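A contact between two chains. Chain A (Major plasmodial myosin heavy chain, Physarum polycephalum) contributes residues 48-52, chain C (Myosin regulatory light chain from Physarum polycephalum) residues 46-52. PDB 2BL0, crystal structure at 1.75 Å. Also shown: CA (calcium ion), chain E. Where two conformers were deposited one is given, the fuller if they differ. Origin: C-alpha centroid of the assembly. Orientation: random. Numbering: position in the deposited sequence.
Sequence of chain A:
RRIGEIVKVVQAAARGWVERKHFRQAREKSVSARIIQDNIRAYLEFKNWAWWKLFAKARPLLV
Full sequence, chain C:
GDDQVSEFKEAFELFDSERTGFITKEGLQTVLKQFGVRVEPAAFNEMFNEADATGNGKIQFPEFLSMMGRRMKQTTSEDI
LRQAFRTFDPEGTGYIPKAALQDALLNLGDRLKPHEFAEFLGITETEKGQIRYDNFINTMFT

Chain A 48-52: NWAWW
Chain C (46-52) EMFNEAD

How do the two backbones meet? Chain C supplies the last turns of a helix, Glu46(C) to Ala51(C), held by the bonds Glu50(C) N to Glu46(C) O at 2.9 Å and Ala51(C) N to Met47(C) O at 3.3 Å; Asp52(C), the first residue to leave helical angles (phi/psi -87/74), still gives its N to Phe48(C) O at 2.8 Å. Chain A approaches with the start of a helix: Trp49(A), at phi/psi -78/129, occupies the N-cap position, and Ala50(A), Trp51(A) and Trp52(A) follow with helical angles. The register is set by Ala50(A) and Met47(C), whose CA atoms lie 7.0 Å apart.

Which donors does chain A bring, and what satisfies them? Two indole nitrogens do the work. Trp49(A), chi1 -173° (t) and chi2 35°, points its CB sideways, yet its ring reaches Glu50(C): NE1 donates to OE1 at 3.0 Å with an almost straight N-H...O angle of 176°, the carboxylate oxygen lying near the ring plane at its edge. Trp51(A), chi1 -80° (m) and chi2 109°, points its CB toward chain C and donates from NE1 to Met47(C) O at 2.9 Å and 163°. Each nitrogen has a single hydrogen to give, so these bonds satisfy both buried indoles.

How are the acceptors shared? Met47(C) O serves two donors, the amide of Ala51(C) within its own helix and the indole of Trp51(A), so the tryptophan adds to the helical bond without replacing it. Glu50(C), with chi angles -79° (m), 173° (t) and -17° in the conformer given, brings OE1 to the edges of both indoles: the oxygen that bonds to Trp49(A) NE1 also lies 3.8 Å from Trp51(A) CD1, again near the plane at the ring's edge. Asp52(C) takes no part in the contact; its OD1 binds calcium at 2.3 Å.

What packs around these polar links? Met47(C), chi angles 90° (p), -176° (t) and -82° (m), lays its CE over one face of the Trp51(A) five-membered ring, 3.6 Å from the centroid and 10° off the normal, a CH-pi contact. Its SD touches Ala50(A) CB at 3.6 Å, while Ala51(C) CB lies 3.6 Å from Trp51(A) CZ2. The methyl groups of Met47(C) and Ala51(C) thus lie beside the Trp51(A) bond, and the two stretches together bury 293 Å².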

# COMPACT_ATOMS: atom_id res chain seq x y z
N ASN A 48 -15.68 20.21 11.53
CA ASN A 48 -16.37 21.31 12.16
C ASN A 48 -15.42 22.24 12.89
O ASN A 48 -15.83 23.17 13.57
CB ASN A 48 -17.48 20.79 13.07
CG ASN A 48 -18.59 20.11 12.27
OD1 ASN A 48 -19.01 18.99 12.58
ND2 ASN A 48 -19.07 20.79 11.23
N TRP A 49 -14.13 22.03 12.65
CA TRP A 49 -13.08 22.84 13.24
C TRP A 49 -12.95 24.16 12.51
O TRP A 49 -12.81 24.17 11.30
CB TRP A 49 -11.76 22.10 13.08
CG TRP A 49 -10.59 22.69 13.78
CD1 TRP A 49 -10.58 23.33 14.98
CD2 TRP A 49 -9.23 22.63 13.34
NE1 TRP A 49 -9.30 23.68 15.32
CE2 TRP A 49 -8.44 23.26 14.33
CE3 TRP A 49 -8.58 22.12 12.20
CZ2 TRP A 49 -7.05 23.39 14.22
CZ3 TRP A 49 -7.20 22.25 12.11
CH2 TRP A 49 -6.45 22.86 13.10
N ALA A 50 -12.96 25.27 13.23
CA ALA A 50 -12.93 26.57 12.55
C ALA A 50 -11.72 26.78 11.66
O ALA A 50 -11.82 27.44 10.62
CB ALA A 50 -13.05 27.73 13.57
N TRP A 51 -10.56 26.27 12.07
CA TRP A 51 -9.34 26.43 11.28
C TRP A 51 -9.41 25.66 9.98
O TRP A 51 -8.86 26.09 8.97
CB TRP A 51 -8.09 26.01 12.07
CG TRP A 51 -7.59 27.03 13.05
CD1 TRP A 51 -7.65 26.94 14.40
CD2 TRP A 51 -6.98 28.30 12.75
NE1 TRP A 51 -7.10 28.06 14.98
CE2 TRP A 51 -6.68 28.91 13.99
CE3 TRP A 51 -6.63 28.97 11.57
CZ2 TRP A 51 -6.05 30.17 14.09
CZ3 TRP A 51 -6.01 30.21 11.66
CH2 TRP A 51 -5.74 30.81 12.92
N TRP A 52 -10.06 24.50 10.02
CA TRP A 52 -10.36 23.77 8.79
C TRP A 52 -11.25 24.55 7.85
O TRP A 52 -10.98 24.60 6.66
CB TRP A 52 -11.03 22.43 9.10
CG TRP A 52 -11.78 21.87 7.92
CD1 TRP A 52 -13.13 21.73 7.80
CD2 TRP A 52 -11.21 21.40 6.72
NE1 TRP A 52 -13.43 21.19 6.57
CE2 TRP A 52 -12.27 20.98 5.89
CE3 TRP A 52 -9.89 21.28 6.25
CZ2 TRP A 52 -12.05 20.45 4.62
CZ3 TRP A 52 -9.68 20.75 5.00
CH2 TRP A 52 -10.75 20.34 4.20
N GLU C 46 -10.98 30.10 21.71
CA GLU C 46 -10.46 28.72 21.68
C GLU C 46 -9.55 28.52 20.47
O GLU C 46 -8.46 27.98 20.59
CB GLU C 46 -11.62 27.72 21.64
CG GLU C 46 -11.29 26.26 21.43
CD GLU C 46 -12.55 25.41 21.35
OE1 GLU C 46 -13.40 25.64 20.45
OE2 GLU C 46 -12.72 24.52 22.21
N MET C 47 -10.00 28.97 19.30
CA MET C 47 -9.23 28.73 18.08
C MET C 47 -7.94 29.56 18.11
O MET C 47 -6.89 29.09 17.67
CB MET C 47 -10.05 28.97 16.80
CG MET C 47 -10.03 30.40 16.21
SD MET C 47 -11.13 30.57 14.80
CE MET C 47 -10.15 29.95 13.54
N PHE C 48 -8.00 30.78 18.65
CA PHE C 48 -6.82 31.62 18.70
C PHE C 48 -5.77 31.01 19.64
O PHE C 48 -4.59 30.92 19.30
CB PHE C 48 -7.12 33.07 19.11
CG PHE C 48 -5.91 33.96 19.00
CD1 PHE C 48 -5.56 34.54 17.78
CD2 PHE C 48 -5.07 34.14 20.08
CE1 PHE C 48 -4.41 35.29 17.66
CE2 PHE C 48 -3.91 34.88 19.97
CZ PHE C 48 -3.58 35.47 18.75
N ASN C 49 -6.24 30.57 20.79
CA ASN C 49 -5.38 30.00 21.81
C ASN C 49 -4.82 28.67 21.35
O ASN C 49 -3.71 28.34 21.70
CB ASN C 49 -6.13 29.85 23.14
CG ASN C 49 -6.55 31.21 23.77
OD1 ASN C 49 -7.50 31.26 24.54
ND2 ASN C 49 -5.84 32.30 23.45
N GLU C 50 -5.57 27.90 20.55
CA GLU C 50 -5.06 26.63 19.99
C GLU C 50 -3.83 26.91 19.14
O GLU C 50 -2.83 26.16 19.18
CB GLU C 50 -6.12 25.97 19.08
CG GLU C 50 -7.24 25.23 19.79
CD GLU C 50 -8.34 24.73 18.87
OE1 GLU C 50 -8.46 25.21 17.71
OE2 GLU C 50 -9.11 23.85 19.32
N ALA C 51 -3.90 27.99 18.36
CA ALA C 51 -2.86 28.31 17.38
C ALA C 51 -1.68 29.00 18.06
O ALA C 51 -0.53 28.73 17.73
CB ALA C 51 -3.42 29.20 16.30
N ASP C 52 -1.98 29.87 19.02
CA ASP C 52 -0.97 30.64 19.73
C ASP C 52 -0.43 29.84 20.92
O ASP C 52 -0.74 30.14 22.08
CB ASP C 52 -1.57 31.97 20.20
CG ASP C 52 -0.57 32.87 20.93
OD1 ASP C 52 0.65 32.81 20.65
OD2 ASP C 52 -0.94 33.69 21.81
CA CA E . 2.76 32.97 19.79